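Local coordinates for catalase-3 (Neurospora crassa, PDB 4AJ9), which breaks down hydrogen peroxide into water and dioxygen with the help of heme, probably protecting the cell from its toxic effects, at residues Y78-L90 with F214-V226. Residues are numbered along the deposited sequence; the frame is centred on the assembly and turned at random.
Sequences YGDWSNITAASFL and FRLVTEDGKSKLV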
loop_
_atom_site.group_PDB
_atom_site.type_symbol
_atom_site.label_atom_id
_atom_site.label_comp_id
_atom_site.label_asym_id
_atom_site.label_seq_id
_atom_site.Cartn_x
_atom_site.Cartn_y
_atom_site.Cartn_z
ATOM N N TYR C 78 10.703 22.351 -35.571
ATOM C CA TYR C 78 11.212 23.233 -36.620
ATOM C C TYR C 78 10.768 22.803 -38.016
ATOM O O TYR C 78 11.021 23.500 -38.993
ATOM C CB TYR C 78 12.740 23.318 -36.563
ATOM C CG TYR C 78 13.256 24.204 -35.449
ATOM C CD1 TYR C 78 12.384 24.963 -34.679
ATOM C CD2 TYR C 78 14.610 24.281 -35.170
ATOM C CE1 TYR C 78 12.849 25.782 -33.663
ATOM C CE2 TYR C 78 15.084 25.093 -34.163
ATOM C CZ TYR C 78 14.204 25.839 -33.414
ATOM O OH TYR C 78 14.695 26.641 -32.412
ATOM N N GLY C 79 10.106 21.661 -38.122
ATOM C CA GLY C 79 9.660 21.222 -39.427
ATOM C C GLY C 79 8.805 19.983 -39.427
ATOM O O GLY C 79 8.426 19.456 -38.387
ATOM N N ASP C 80 8.479 19.540 -40.629
ATOM C CA ASP C 80 7.731 18.320 -40.844
ATOM C C ASP C 80 8.759 17.226 -41.035
ATOM O O ASP C 80 9.403 17.164 -42.075
ATOM C CB ASP C 80 6.892 18.477 -42.113
ATOM C CG ASP C 80 6.191 17.201 -42.524
ATOM O OD1 ASP C 80 6.577 16.110 -42.056
ATOM O OD2 ASP C 80 5.245 17.296 -43.328
ATOM N N TRP C 81 8.931 16.374 -40.029
ATOM C CA TRP C 81 9.969 15.348 -40.092
ATOM C C TRP C 81 9.432 13.970 -40.468
ATOM O O TRP C 81 10.047 12.954 -40.158
ATOM C CB TRP C 81 10.748 15.293 -38.777
ATOM C CG TRP C 81 11.263 16.626 -38.384
ATOM C CD1 TRP C 81 10.903 17.362 -37.288
ATOM C CD2 TRP C 81 12.211 17.420 -39.106
ATOM N NE1 TRP C 81 11.579 18.561 -37.281
ATOM C CE2 TRP C 81 12.392 18.617 -38.383
ATOM C CE3 TRP C 81 12.924 17.235 -40.292
ATOM C CZ2 TRP C 81 13.259 19.625 -38.809
ATOM C CZ3 TRP C 81 13.788 18.235 -40.714
ATOM C CH2 TRP C 81 13.947 19.412 -39.972
ATOM N N SER C 82 8.303 13.937 -41.169
ATOM C CA SER C 82 7.689 12.662 -41.545
ATOM C C SER C 82 8.612 11.849 -42.439
ATOM O O SER C 82 8.419 10.644 -42.610
ATOM C CB SER C 82 6.344 12.889 -42.252
ATOM O OG SER C 82 6.535 13.527 -43.503
ATOM N N ASN C 83 9.610 12.509 -43.019
ATOM C CA ASN C 83 10.607 11.818 -43.828
ATOM C C ASN C 83 11.504 10.906 -43.000
ATOM O O ASN C 83 12.156 10.008 -43.544
ATOM C CB ASN C 83 11.456 12.811 -44.637
ATOM C CG ASN C 83 12.131 13.868 -43.760
ATOM O OD1 ASN C 83 11.548 14.363 -42.787
ATOM N ND2 ASN C 83 13.362 14.225 -44.111
ATOM N N ILE C 84 11.550 11.132 -41.690
ATOM C CA ILE C 84 12.332 10.251 -40.813
ATOM C C ILE C 84 11.519 9.589 -39.703
ATOM O O ILE C 84 11.957 8.593 -39.127
ATOM C CB ILE C 84 13.543 10.971 -40.160
ATOM C CG1 ILE C 84 13.081 12.218 -39.407
ATOM C CG2 ILE C 84 14.594 11.327 -41.218
ATOM C CD1 ILE C 84 14.156 12.827 -38.532
ATOM N N THR C 85 10.354 10.138 -39.382
ATOM C CA THR C 85 9.546 9.571 -38.302
ATOM C C THR C 85 8.069 9.863 -38.478
ATOM O O THR C 85 7.697 10.945 -38.924
ATOM C CB THR C 85 10.011 10.085 -36.917
ATOM O OG1 THR C 85 9.294 9.398 -35.884
ATOM C CG2 THR C 85 9.771 11.595 -36.790
ATOM N N ALA C 86 7.234 8.885 -38.124
ATOM C CA ALA C 86 5.779 9.062 -38.083
ATOM C C ALA C 86 5.318 9.754 -36.808
ATOM O O ALA C 86 4.118 9.997 -36.636
ATOM C CB ALA C 86 5.075 7.714 -38.206
ATOM N N ALA C 87 6.253 10.040 -35.903
ATOM C CA ALA C 87 5.910 10.677 -34.629
ATOM C C ALA C 87 5.131 11.972 -34.848
ATOM O O ALA C 87 5.600 12.882 -35.519
ATOM C CB ALA C 87 7.166 10.942 -33.803
ATOM N N SER C 88 3.940 12.046 -34.267
ATOM C CA SER C 88 3.021 13.143 -34.528
ATOM C C SER C 88 3.563 14.490 -34.051
ATOM O O SER C 88 3.339 15.515 -34.685
ATOM C CB SER C 88 1.662 12.860 -33.877
ATOM O OG SER C 88 0.866 14.033 -33.841
ATOM N N PHE C 89 4.273 14.497 -32.931
ATOM C CA PHE C 89 4.761 15.761 -32.394
ATOM C C PHE C 89 5.880 16.357 -33.255
ATOM O O PHE C 89 6.241 17.519 -33.089
ATOM C CB PHE C 89 5.179 15.626 -30.924
ATOM C CG PHE C 89 6.523 14.975 -30.713
ATOM C CD1 PHE C 89 6.674 13.600 -30.846
ATOM C CD2 PHE C 89 7.626 15.736 -30.354
ATOM C CE1 PHE C 89 7.901 13.005 -30.642
ATOM C CE2 PHE C 89 8.855 15.143 -30.137
ATOM C CZ PHE C 89 8.994 13.783 -30.289
ATOM N N LEU C 90 6.415 15.566 -34.177
ATOM C CA LEU C 90 7.441 16.060 -35.094
ATOM C C LEU C 90 6.916 16.196 -36.524
ATOM O O LEU C 90 7.693 16.349 -37.467
ATOM C CB LEU C 90 8.662 15.143 -35.054
ATOM C CG LEU C 90 9.390 15.129 -33.704
ATOM C CD1 LEU C 90 10.381 13.985 -33.627
ATOM C CD2 LEU C 90 10.088 16.469 -33.459
ATOM N N PHE C 214 17.928 4.699 -30.158
ATOM C CA PHE C 214 16.546 4.304 -30.398
ATOM C C PHE C 214 16.356 4.175 -31.901
ATOM O O PHE C 214 17.337 4.211 -32.654
ATOM C CB PHE C 214 15.574 5.330 -29.812
ATOM C CG PHE C 214 15.543 5.343 -28.303
ATOM C CD1 PHE C 214 16.469 6.088 -27.587
ATOM C CD2 PHE C 214 14.590 4.612 -27.604
ATOM C CE1 PHE C 214 16.450 6.108 -26.207
ATOM C CE2 PHE C 214 14.556 4.631 -26.210
ATOM C CZ PHE C 214 15.496 5.371 -25.510
ATOM N N ARG C 215 15.113 4.001 -32.338
ATOM C CA ARG C 215 14.810 3.999 -33.764
ATOM C C ARG C 215 13.722 5.009 -34.096
ATOM O O ARG C 215 12.713 5.110 -33.389
ATOM C CB ARG C 215 14.360 2.608 -34.228
ATOM C CG ARG C 215 15.484 1.586 -34.324
ATOM C CD ARG C 215 14.963 0.185 -34.645
ATOM N NE ARG C 215 16.048 -0.647 -35.169
ATOM C CZ ARG C 215 16.589 -1.676 -34.529
ATOM N NH1 ARG C 215 16.128 -2.037 -33.339
ATOM N NH2 ARG C 215 17.585 -2.357 -35.092
ATOM N N LEU C 216 13.923 5.747 -35.182
ATOM C CA LEU C 216 12.836 6.516 -35.781
ATOM C C LEU C 216 12.278 5.659 -36.901
ATOM O O LEU C 216 13.037 5.029 -37.638
ATOM C CB LEU C 216 13.323 7.866 -36.319
ATOM C CG LEU C 216 13.864 8.853 -35.289
ATOM C CD1 LEU C 216 14.188 10.187 -35.968
ATOM C CD2 LEU C 216 12.842 9.049 -34.161
ATOM N N VAL C 217 10.950 5.619 -37.008
ATOM C CA VAL C 217 10.272 4.748 -37.957
ATOM C C VAL C 217 9.231 5.551 -38.719
ATOM O O VAL C 217 8.404 6.237 -38.115
ATOM C CB VAL C 217 9.591 3.568 -37.237
ATOM C CG1 VAL C 217 8.980 2.592 -38.257
ATOM C CG2 VAL C 217 10.596 2.854 -36.350
ATOM N N THR C 218 9.294 5.503 -40.048
ATOM C CA THR C 218 8.339 6.237 -40.871
ATOM C C THR C 218 7.069 5.409 -41.062
ATOM O O THR C 218 7.042 4.230 -40.717
ATOM C CB THR C 218 8.917 6.560 -42.268
ATOM O OG1 THR C 218 9.287 5.341 -42.918
ATOM C CG2 THR C 218 10.134 7.460 -42.166
ATOM N N GLU C 219 6.039 6.019 -41.646
ATOM C CA GLU C 219 4.762 5.337 -41.890
ATOM C C GLU C 219 4.908 3.994 -42.608
ATOM O O GLU C 219 4.181 3.046 -42.310
ATOM C CB GLU C 219 3.826 6.215 -42.723
ATOM C CG GLU C 219 3.563 7.600 -42.166
ATOM C CD GLU C 219 2.864 7.575 -40.820
ATOM O OE1 GLU C 219 2.438 6.482 -40.381
ATOM O OE2 GLU C 219 2.737 8.655 -40.202
ATOM N N ASP C 220 5.829 3.917 -43.565
ATOM C CA ASP C 220 5.971 2.712 -44.375
ATOM C C ASP C 220 6.829 1.660 -43.684
ATOM O O ASP C 220 7.017 0.549 -44.190
ATOM C CB ASP C 220 6.529 3.057 -45.761
ATOM C CG ASP C 220 7.975 3.493 -45.714
ATOM O OD1 ASP C 220 8.530 3.600 -44.599
ATOM O OD2 ASP C 220 8.558 3.737 -46.792
ATOM N N GLY C 221 7.350 2.013 -42.519
ATOM C CA GLY C 221 8.108 1.070 -41.723
ATOM C C GLY C 221 9.617 1.174 -41.837
ATOM O O GLY C 221 10.317 0.411 -41.188
ATOM N N LYS C 222 10.120 2.100 -42.655
ATOM C CA LYS C 222 11.565 2.325 -42.749
ATOM C C LYS C 222 12.103 2.944 -41.462
ATOM O O LYS C 222 11.487 3.844 -40.889
ATOM C CB LYS C 222 11.914 3.225 -43.941
ATOM C CG LYS C 222 11.428 2.690 -45.283
ATOM C CD LYS C 222 11.704 1.194 -45.413
ATOM C CE LYS C 222 10.512 0.451 -46.019
ATOM N NZ LYS C 222 10.667 -1.033 -45.937
ATOM N N SER C 223 13.262 2.471 -41.016
ATOM C CA SER C 223 13.824 2.953 -39.765
ATOM C C SER C 223 15.226 3.521 -39.916
ATOM O O SER C 223 15.953 3.180 -40.837
ATOM C CB SER C 223 13.841 1.835 -38.718
ATOM O OG SER C 223 14.679 0.767 -39.123
ATOM N N LYS C 224 15.584 4.403 -38.996
ATOM C CA LYS C 224 16.955 4.843 -38.832
ATOM C C LYS C 224 17.256 4.728 -37.352
ATOM O O LYS C 224 16.352 4.854 -36.531
ATOM C CB LYS C 224 17.103 6.293 -39.268
ATOM C CG LYS C 224 16.814 6.514 -40.752
ATOM C CD LYS C 224 17.082 7.944 -41.154
ATOM C CE LYS C 224 16.879 8.131 -42.659
ATOM N NZ LYS C 224 17.600 7.082 -43.428
ATOM N N LEU C 225 18.520 4.502 -37.018
ATOM C CA LEU C 225 18.958 4.502 -35.630
ATOM C C LEU C 225 19.161 5.951 -35.226
ATOM O O LEU C 225 19.577 6.770 -36.049
ATOM C CB LEU C 225 20.261 3.721 -35.499
ATOM C CG LEU C 225 20.217 2.247 -35.925
ATOM C CD1 LEU C 225 21.640 1.658 -35.938
ATOM C CD2 LEU C 225 19.286 1.456 -35.017
ATOM N N VAL C 226 18.844 6.287 -33.976
ATOM C CA VAL C 226 18.889 7.683 -33.551
ATOM C C VAL C 226 19.470 7.866 -32.142
ATOM O O VAL C 226 19.230 7.049 -31.256
ATOM C CB VAL C 226 17.486 8.346 -33.625
ATOM C CG1 VAL C 226 16.518 7.723 -32.622
ATOM C CG2 VAL C 226 17.588 9.833 -33.390
HETATM O O HOH W 1 6.408 9.006 -41.700
HETATM O O HOH W 2 13.362 6.495 -40.399
#
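A single direct hydrogen bond, A86 N to V217 O (2.9 Å, 158° at the hydrogen), joins the loop 78-90 to the beta hairpin 214-226 of the catalase domain, and two waters supplement it. The donor lies tilted from the carbonyl plane of V217, whose oxygen also receives a CA-H...O contact from T85. The hairpin turns through a type I beta turn from T218 to G221, and the loop, which connects strands 68-77 and 96-104, meets it near the start of that turn. One water links S82 O to E219 N; the other sits between I84 O and L216 O, within hydrogen-bonding distance of both (2.8 and 3.1 Å).

Side chains pack around these polar links. The apolar pair I84 and L216 lie side by side, I84 CD1 3.7 Å from L216 CD1. The I84 and K224 side chains cross at about a right angle, I84 CG2 lying 4.2 Å from K224 CE. Standing anti to its own carbonyl carbon, T218 CG2 rests 3.5 Å from I84 C; the hydroxyl (chi1 58°) turns instead to D220, with T218 OG1 a short 2.5 Å from D220 OD1. K222 N reaches that oxygen from the opposite face of the carboxylate plane, closing an Asx turn. Bent at chi2 (-63°), E219 brings its carboxylate over the methyl of A86 while pairing with R335 and R416; E219 OE2 comes within 3.2 Å of A86 CB.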